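Local coordinates for envelope glycoprotein (Bourbon virus, PDB 5ZKX), which mediates fusion of the viral and host membranes as a class III fusion protein of the baculovirus gp64 family, and is held here in its trimeric postfusion form, at the interface of chains A and B. Coordinates in Å, arbitrary orientation; residue numbers count along the deposited sequence, not the author numbering. Chains: chain A/B, Envelope glycoprotein.

Contact 1: the interface of chains A and B. Residues chain A 312-313, 316-317, 320; chain B 16-20.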
loop_
_atom_site.group_PDB
_atom_site.type_symbol
_atom_site.label_atom_id
_atom_site.label_comp_id
_atom_site.label_asym_id
_atom_site.label_seq_id
_atom_site.Cartn_x
_atom_site.Cartn_y
_atom_site.Cartn_z
ATOM N N PHE A 312 -15.257 7.042 -36.290
ATOM C CA PHE A 312 -15.422 8.420 -36.739
ATOM C C PHE A 312 -14.746 8.660 -38.083
ATOM O O PHE A 312 -15.232 9.461 -38.889
ATOM C CB PHE A 312 -14.869 9.385 -35.692
ATOM C CG PHE A 312 -15.886 9.830 -34.680
ATOM C CD1 PHE A 312 -16.935 10.652 -35.048
ATOM C CD2 PHE A 312 -15.785 9.435 -33.359
ATOM C CE1 PHE A 312 -17.870 11.062 -34.121
ATOM C CE2 PHE A 312 -16.716 9.847 -32.429
ATOM C CZ PHE A 312 -17.759 10.661 -32.812
ATOM N N SER A 313 -13.620 7.988 -38.339
ATOM C CA SER A 313 -12.965 8.115 -39.635
ATOM C C SER A 313 -13.821 7.511 -40.738
ATOM O O SER A 313 -13.930 8.077 -41.831
ATOM C CB SER A 313 -11.590 7.448 -39.596
ATOM O OG SER A 313 -10.908 7.605 -40.826
ATOM N N THR A 316 -16.745 9.971 -41.490
ATOM C CA THR A 316 -16.402 11.149 -42.279
ATOM C C THR A 316 -16.167 10.791 -43.740
ATOM O O THR A 316 -16.460 11.600 -44.628
ATOM C CB THR A 316 -15.168 11.848 -41.703
ATOM O OG1 THR A 316 -14.056 10.947 -41.697
ATOM C CG2 THR A 316 -15.439 12.327 -40.286
ATOM N N LYS A 317 -15.644 9.595 -44.008
ATOM C CA LYS A 317 -15.480 9.157 -45.389
ATOM C C LYS A 317 -16.830 8.929 -46.051
ATOM O O LYS A 317 -17.044 9.333 -47.199
ATOM C CB LYS A 317 -14.635 7.887 -45.439
ATOM C CG LYS A 317 -13.216 8.078 -44.941
ATOM C CD LYS A 317 -12.402 6.802 -45.058
ATOM C CE LYS A 317 -10.981 7.019 -44.572
ATOM N NZ LYS A 317 -10.203 5.754 -44.603
ATOM N N ASN A 320 -18.521 12.391 -46.502
ATOM C CA ASN A 320 -17.899 13.159 -47.576
ATOM C C ASN A 320 -18.461 12.750 -48.936
ATOM O O ASN A 320 -18.787 13.605 -49.767
ATOM C CB ASN A 320 -16.380 12.974 -47.539
ATOM C CG ASN A 320 -15.681 14.026 -46.693
ATOM O OD1 ASN A 320 -16.231 15.091 -46.423
ATOM N ND2 ASN A 320 -14.454 13.730 -46.277
ATOM N N ALA B 16 -11.677 16.801 -47.645
ATOM C CA ALA B 16 -10.617 16.215 -46.838
ATOM C C ALA B 16 -11.218 15.165 -45.916
ATOM O O ALA B 16 -12.143 15.456 -45.148
ATOM C CB ALA B 16 -9.894 17.294 -46.034
ATOM N N ASN B 17 -10.712 13.942 -46.005
ATOM C CA ASN B 17 -11.155 12.896 -45.103
ATOM C C ASN B 17 -10.433 13.018 -43.765
ATOM O O ASN B 17 -9.410 13.699 -43.637
ATOM C CB ASN B 17 -10.898 11.515 -45.706
ATOM C CG ASN B 17 -11.864 11.175 -46.820
ATOM O OD1 ASN B 17 -13.059 11.447 -46.728
ATOM N ND2 ASN B 17 -11.347 10.570 -47.881
ATOM N N TYR B 18 -10.985 12.353 -42.759
ATOM C CA TYR B 18 -10.321 12.202 -41.473
ATOM C C TYR B 18 -9.739 10.798 -41.382
ATOM O O TYR B 18 -10.416 9.817 -41.713
ATOM C CB TYR B 18 -11.279 12.448 -40.311
ATOM C CG TYR B 18 -10.669 12.108 -38.974
ATOM C CD1 TYR B 18 -9.547 12.784 -38.515
ATOM C CD2 TYR B 18 -11.201 11.101 -38.178
ATOM C CE1 TYR B 18 -8.978 12.477 -37.295
ATOM C CE2 TYR B 18 -10.638 10.786 -36.956
ATOM C CZ TYR B 18 -9.527 11.479 -36.520
ATOM O OH TYR B 18 -8.959 11.175 -35.307
ATOM N N GLN B 19 -8.488 10.709 -40.943
ATOM C CA GLN B 19 -7.794 9.440 -40.791
ATOM C C GLN B 19 -7.422 9.249 -39.329
ATOM O O GLN B 19 -6.820 10.138 -38.716
ATOM C CB GLN B 19 -6.545 9.387 -41.673
ATOM C CG GLN B 19 -5.952 7.996 -41.812
ATOM C CD GLN B 19 -6.885 7.041 -42.531
ATOM O OE1 GLN B 19 -7.535 7.413 -43.510
ATOM N NE2 GLN B 19 -6.958 5.803 -42.047
ATOM N N GLU B 20 -7.783 8.097 -38.773
ATOM C CA GLU B 20 -7.429 7.799 -37.394
ATOM C C GLU B 20 -5.924 7.609 -37.261
ATOM O O GLU B 20 -5.230 7.250 -38.216
ATOM C CB GLU B 20 -8.162 6.548 -36.907
ATOM C CG GLU B 20 -7.707 5.265 -37.572
ATOM C CD GLU B 20 -8.530 4.922 -38.794
ATOM O OE1 GLU B 20 -9.142 3.833 -38.815
ATOM O OE2 GLU B 20 -8.564 5.743 -39.735
#
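Four residues along one face of helix 284-329 in chain A, A:Ser313, A:Thr316, A:Lys317 and A:Asn320, meet the extended loop B:Ala16 to B:Glu20, antiparallel to the helix. The amide of A:Asn320 serves two acceptors. Its ND2 donates to the side-chain oxygen OD1 of B:Asn17 at 2.7 Å, nearly straight (168° at H), and to the backbone O of B:Ala16 at 3.1 Å. Both oxygens lie in or close to the A:Asn320 amide plane, yet each is met from above its own carbonyl plane. The extended chain of A:Lys317 crosses B:Asn17 at about a right angle, CG to CG 3.9 Å, and its NZ makes a weak hydrogen bond to OE1 of B:Gln19. The hydroxyl OG of A:Ser313, anti to the backbone N (chi1 -178°), is shared between the O of B:Tyr18, at 2.4 Å too short to be exact, and the more distant OE2 of B:Glu20 (3.2 Å), met from above the carboxylate plane. A:Thr316 turns OG1 back to the O of A:Ser313 (2.9 Å), and this OG1 also packs against CB of B:Tyr18. CD2 of the B:Tyr18 ring comes to 3.8 Å from CA of A:Ser313. The site lies on the outer flank of the helical bundle, towards the C-terminal end of the long helix.

Contact 2: the interface of chains A and B. Residues chain A 319, 322-323, 326, 333, 337; chain B 15, 318-319, 321-322.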
loop_
_atom_site.group_PDB
_atom_site.type_symbol
_atom_site.label_atom_id
_atom_site.label_comp_id
_atom_site.label_asym_id
_atom_site.label_seq_id
_atom_site.Cartn_x
_atom_site.Cartn_y
_atom_site.Cartn_z
ATOM N N MET A 319 -19.733 10.299 -45.113
ATOM C CA MET A 319 -20.436 11.574 -45.213
ATOM C C MET A 319 -19.834 12.470 -46.288
ATOM O O MET A 319 -20.561 13.238 -46.925
ATOM C CB MET A 319 -20.430 12.283 -43.859
ATOM C CG MET A 319 -21.312 11.613 -42.815
ATOM S SD MET A 319 -21.378 12.487 -41.238
ATOM C CE MET A 319 -22.201 14.002 -41.717
ATOM N N MET A 322 -21.364 11.213 -49.392
ATOM C CA MET A 322 -22.793 11.515 -49.404
ATOM C C MET A 322 -23.045 12.974 -49.747
ATOM O O MET A 322 -23.980 13.293 -50.491
ATOM C CB MET A 322 -23.419 11.182 -48.051
ATOM C CG MET A 322 -23.510 9.709 -47.736
ATOM S SD MET A 322 -24.053 9.449 -46.035
ATOM C CE MET A 322 -25.607 10.335 -46.043
ATOM N N VAL A 323 -22.232 13.878 -49.200
ATOM C CA VAL A 323 -22.394 15.293 -49.509
ATOM C C VAL A 323 -21.984 15.568 -50.949
ATOM O O VAL A 323 -22.629 16.354 -51.652
ATOM C CB VAL A 323 -21.600 16.149 -48.504
ATOM C CG1 VAL A 323 -21.235 17.491 -49.107
ATOM C CG2 VAL A 323 -22.405 16.344 -47.232
ATOM N N LEU A 326 -25.076 14.708 -52.854
ATOM C CA LEU A 326 -26.234 15.573 -52.660
ATOM C C LEU A 326 -25.946 17.011 -53.071
ATOM O O LEU A 326 -26.848 17.705 -53.557
ATOM C CB LEU A 326 -26.693 15.521 -51.203
ATOM C CG LEU A 326 -27.863 16.429 -50.826
ATOM C CD1 LEU A 326 -29.073 16.146 -51.701
ATOM C CD2 LEU A 326 -28.215 16.263 -49.358
ATOM N N LEU A 333 -25.745 23.523 -50.556
ATOM C CA LEU A 333 -25.598 22.697 -49.361
ATOM C C LEU A 333 -24.219 22.862 -48.735
ATOM O O LEU A 333 -24.098 23.065 -47.522
ATOM C CB LEU A 333 -25.860 21.231 -49.709
ATOM C CG LEU A 333 -25.471 20.197 -48.654
ATOM C CD1 LEU A 333 -26.371 20.311 -47.431
ATOM C CD2 LEU A 333 -25.522 18.795 -49.234
ATOM N N LEU A 337 -23.206 23.820 -44.899
ATOM C CA LEU A 337 -22.342 23.040 -44.018
ATOM C C LEU A 337 -21.170 23.872 -43.512
ATOM O O LEU A 337 -20.793 23.775 -42.339
ATOM C CB LEU A 337 -21.841 21.797 -44.750
ATOM C CG LEU A 337 -22.936 20.879 -45.291
ATOM C CD1 LEU A 337 -22.331 19.776 -46.136
ATOM C CD2 LEU A 337 -23.762 20.302 -44.154
ATOM N N PHE B 15 -12.941 17.047 -50.810
ATOM C CA PHE B 15 -13.325 16.869 -49.419
ATOM C C PHE B 15 -12.189 16.164 -48.692
ATOM O O PHE B 15 -11.769 15.073 -49.095
ATOM C CB PHE B 15 -14.631 16.085 -49.307
ATOM C CG PHE B 15 -15.851 16.913 -49.586
ATOM C CD1 PHE B 15 -15.946 18.207 -49.102
ATOM C CD2 PHE B 15 -16.894 16.408 -50.343
ATOM C CE1 PHE B 15 -17.061 18.980 -49.358
ATOM C CE2 PHE B 15 -18.010 17.174 -50.604
ATOM C CZ PHE B 15 -18.094 18.463 -50.111
ATOM N N LEU B 318 -23.945 18.717 -38.932
ATOM C CA LEU B 318 -23.792 18.431 -40.353
ATOM C C LEU B 318 -24.977 17.632 -40.877
ATOM O O LEU B 318 -25.539 17.951 -41.931
ATOM C CB LEU B 318 -22.487 17.674 -40.595
ATOM C CG LEU B 318 -21.185 18.419 -40.302
ATOM C CD1 LEU B 318 -19.990 17.514 -40.542
ATOM C CD2 LEU B 318 -21.086 19.671 -41.152
ATOM N N MET B 319 -25.377 16.589 -40.143
ATOM C CA MET B 319 -26.462 15.726 -40.599
ATOM C C MET B 319 -27.802 16.449 -40.594
ATOM O O MET B 319 -28.656 16.168 -41.442
ATOM C CB MET B 319 -26.530 14.468 -39.733
ATOM C CG MET B 319 -25.365 13.513 -39.952
ATOM S SD MET B 319 -25.476 11.986 -38.997
ATOM C CE MET B 319 -26.918 11.223 -39.732
ATOM N N LYS B 321 -28.271 19.640 -41.346
ATOM C CA LYS B 321 -28.288 20.407 -42.590
ATOM C C LYS B 321 -28.404 19.495 -43.805
ATOM O O LYS B 321 -29.049 19.854 -44.797
ATOM C CB LYS B 321 -27.029 21.265 -42.702
ATOM C CG LYS B 321 -26.786 22.205 -41.540
ATOM C CD LYS B 321 -25.379 22.781 -41.616
ATOM C CE LYS B 321 -25.082 23.703 -40.446
ATOM N NZ LYS B 321 -25.933 24.916 -40.484
ATOM N N MET B 322 -27.762 18.325 -43.762
ATOM C CA MET B 322 -27.835 17.402 -44.892
ATOM C C MET B 322 -29.251 16.886 -45.093
ATOM O O MET B 322 -29.716 16.754 -46.231
ATOM C CB MET B 322 -26.879 16.228 -44.682
ATOM C CG MET B 322 -25.413 16.575 -44.779
ATOM S SD MET B 322 -24.389 15.171 -44.295
ATOM C CE MET B 322 -24.965 13.928 -45.445
#
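Around A:Met319 and B:Met322 the two copies of helix 284-329 run in the same direction, inclined to each other, and the short helix 333-338 of chain A turns back antiparallel against the chain B helix. This is the coiled-coil-like core of the gp64-family trimer, made here by apolar packing, with no polar pair across it close enough to bond. B:Met322 is the centrepiece, with 103 Å² of its surface hidden by chain A. Its SD meets the tip CE of A:Met319 at 3.6 Å and the CG2 methyl of A:Val323 at 3.7 Å. The bend at chi3 (57°) carries its CE methyl to that of A:Met322, tip to tip at 3.7 Å, the side chains crossing at about a right angle. CE of A:Met319 also touches CG of B:Met319 and CB of B:Leu318. A:Val323 uses both branches: chi1 of 155°, with CG1 anti to the backbone N, sends that methyl to the CZ tip of the B:Phe15 ring at 3.4 Å and leaves CG2 on the B:Met322 side. CD2 of A:Leu337 sits 3.7 Å from CB of B:Lys321 and 4.1 Å from CD2 of B:Leu318. A:Leu337 and the aliphatic stem of B:Lys321 lie alongside, pointing opposite ways. A:Leu326 brings CD2 against the backbone O of B:Met322 (3.5 Å).

Contact 3: the interface of chains A and B. Residues chain A 347, 350-354; chain B 10-13.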
loop_
_atom_site.group_PDB
_atom_site.type_symbol
_atom_site.label_atom_id
_atom_site.label_comp_id
_atom_site.label_asym_id
_atom_site.label_seq_id
_atom_site.Cartn_x
_atom_site.Cartn_y
_atom_site.Cartn_z
ATOM N N ILE A 347 -16.718 19.925 -61.185
ATOM C CA ILE A 347 -16.033 19.748 -62.460
ATOM C C ILE A 347 -15.664 18.281 -62.620
ATOM O O ILE A 347 -14.970 17.896 -63.569
ATOM C CB ILE A 347 -14.789 20.641 -62.554
ATOM C CG1 ILE A 347 -13.705 20.143 -61.597
ATOM C CG2 ILE A 347 -15.157 22.086 -62.278
ATOM C CD1 ILE A 347 -12.326 20.682 -61.912
ATOM N N THR A 350 -15.698 14.063 -58.047
ATOM C CA THR A 350 -15.020 14.307 -56.783
ATOM C C THR A 350 -14.495 15.727 -56.622
ATOM O O THR A 350 -14.076 16.084 -55.517
ATOM C CB THR A 350 -13.842 13.335 -56.607
ATOM O OG1 THR A 350 -12.777 13.718 -57.484
ATOM C CG2 THR A 350 -14.264 11.910 -56.924
ATOM N N LYS A 351 -14.500 16.540 -57.675
ATOM C CA LYS A 351 -13.912 17.873 -57.643
ATOM C C LYS A 351 -14.964 18.912 -57.999
ATOM O O LYS A 351 -15.773 18.698 -58.906
ATOM C CB LYS A 351 -12.727 17.972 -58.606
ATOM C CG LYS A 351 -11.917 16.689 -58.714
ATOM C CD LYS A 351 -10.839 16.797 -59.776
ATOM C CE LYS A 351 -9.744 17.760 -59.352
ATOM N NZ LYS A 351 -8.539 17.645 -60.221
ATOM N N PHE A 352 -14.953 20.035 -57.279
ATOM C CA PHE A 352 -15.929 21.093 -57.497
ATOM C C PHE A 352 -15.275 22.459 -57.340
ATOM O O PHE A 352 -14.233 22.607 -56.697
ATOM C CB PHE A 352 -17.132 20.973 -56.539
ATOM C CG PHE A 352 -16.769 21.040 -55.075
ATOM C CD1 PHE A 352 -16.689 19.884 -54.318
ATOM C CD2 PHE A 352 -16.542 22.254 -54.449
ATOM C CE1 PHE A 352 -16.361 19.933 -52.975
ATOM C CE2 PHE A 352 -16.216 22.310 -53.107
ATOM C CZ PHE A 352 -16.127 21.147 -52.368
ATOM N N MET A 353 -15.917 23.461 -57.933
ATOM C CA MET A 353 -15.549 24.859 -57.777
ATOM C C MET A 353 -16.594 25.576 -56.932
ATOM O O MET A 353 -17.705 25.084 -56.724
ATOM C CB MET A 353 -15.413 25.560 -59.132
ATOM C CG MET A 353 -14.573 24.815 -60.143
ATOM S SD MET A 353 -12.814 24.868 -59.778
ATOM C CE MET A 353 -12.393 26.544 -60.226
ATOM N N VAL A 354 -16.227 26.763 -56.460
ATOM C CA VAL A 354 -17.016 27.496 -55.481
ATOM C C VAL A 354 -17.227 28.921 -55.975
ATOM O O VAL A 354 -16.277 29.580 -56.411
ATOM C CB VAL A 354 -16.331 27.491 -54.102
ATOM C CG1 VAL A 354 -16.726 28.716 -53.298
ATOM C CG2 VAL A 354 -16.670 26.207 -53.356
ATOM N N GLN B 10 -13.713 28.960 -57.873
ATOM C CA GLN B 10 -12.490 28.838 -57.097
ATOM C C GLN B 10 -12.254 27.365 -56.817
ATOM O O GLN B 10 -13.154 26.672 -56.333
ATOM C CB GLN B 10 -12.563 29.626 -55.793
ATOM C CG GLN B 10 -11.305 29.494 -54.972
ATOM C CD GLN B 10 -10.044 29.747 -55.780
ATOM O OE1 GLN B 10 -9.336 28.813 -56.159
ATOM N NE2 GLN B 10 -9.751 31.018 -56.035
ATOM N N GLY B 11 -11.054 26.893 -57.132
ATOM C CA GLY B 11 -10.700 25.518 -56.895
ATOM C C GLY B 11 -9.741 24.982 -57.937
ATOM O O GLY B 11 -8.836 25.684 -58.397
ATOM N N PRO B 12 -9.916 23.710 -58.331
ATOM C CA PRO B 12 -10.949 22.811 -57.805
ATOM C C PRO B 12 -10.652 22.345 -56.389
ATOM O O PRO B 12 -9.495 22.326 -55.975
ATOM C CB PRO B 12 -10.917 21.634 -58.780
ATOM C CG PRO B 12 -9.524 21.621 -59.296
ATOM C CD PRO B 12 -9.095 23.062 -59.366
ATOM N N PHE B 13 -11.695 21.991 -55.653
ATOM C CA PHE B 13 -11.560 21.548 -54.277
ATOM C C PHE B 13 -11.800 20.050 -54.186
ATOM O O PHE B 13 -12.222 19.396 -55.144
ATOM C CB PHE B 13 -12.534 22.301 -53.365
ATOM C CG PHE B 13 -12.079 23.683 -53.004
ATOM C CD1 PHE B 13 -11.064 23.876 -52.083
ATOM C CD2 PHE B 13 -12.664 24.792 -53.589
ATOM C CE1 PHE B 13 -10.644 25.150 -51.751
ATOM C CE2 PHE B 13 -12.246 26.068 -53.262
ATOM C CZ PHE B 13 -11.235 26.246 -52.341
#
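Strand 352-356 of chain A, with A:Ile347 and A:Lys351 just ahead of it, takes up the N-terminal loop B:Gln10 to B:Phe13 through an intermolecular antiparallel beta bridge between A:Phe352 and B:Phe13. The bridge rests on the N-H of B:Phe13, which donates to the O of A:Phe352 at 2.8 Å. Two residues on, the N of A:Val354 makes a weak hydrogen bond to the O of B:Gln10. The ladder goes no further there: although the N of B:Gln10 is close to the O of A:Val354, its N-H points elsewhere. B:Pro12, which follows a cis peptide bond, bends the chain and presses its ring against three side chains. CD1 of A:Ile347 reaches its CB at 3.6 Å. The stem of A:Lys351 lies beside the ring, pointing the same way, with CE 3.9 Å from CG of B:Pro12. A:Met353, bent at chi2 and chi3 (-73° and -74°), curls against the cis Gly-Pro peptide, placing SD 3.4 Å from CA of B:Pro12 and CE 3.4 Å from the N of B:Gly11. That same N donates to OE1 of B:Gln10 at 2.8 Å in a strongly bent bond. Side chains alternate along the strand, and from the opposite face the ring of A:Phe352 turns its CE2 to CB of B:Phe13 (3.7 Å). CG2 of A:Val354 sits at that ring's edge, in its plane.

All three contacts lie at one end of the elongated trimer, their C-alpha centres about 13 Å (contacts 1 and 2), 16 Å (contacts 2 and 3) and 19 Å (contacts 1 and 3) apart. Helix 284-329 of chain A links contacts 1 and 2, presenting one flank to the B loop and another to the neighbouring helix. The N-terminal segment of chain B threads through all of them: residues 10-13 in contact 3, B:Phe15 in contact 2 and residues 16-20 in contact 1. It thus runs along both the helix and the strand of chain A, and probably helps to hold the postfusion trimer together.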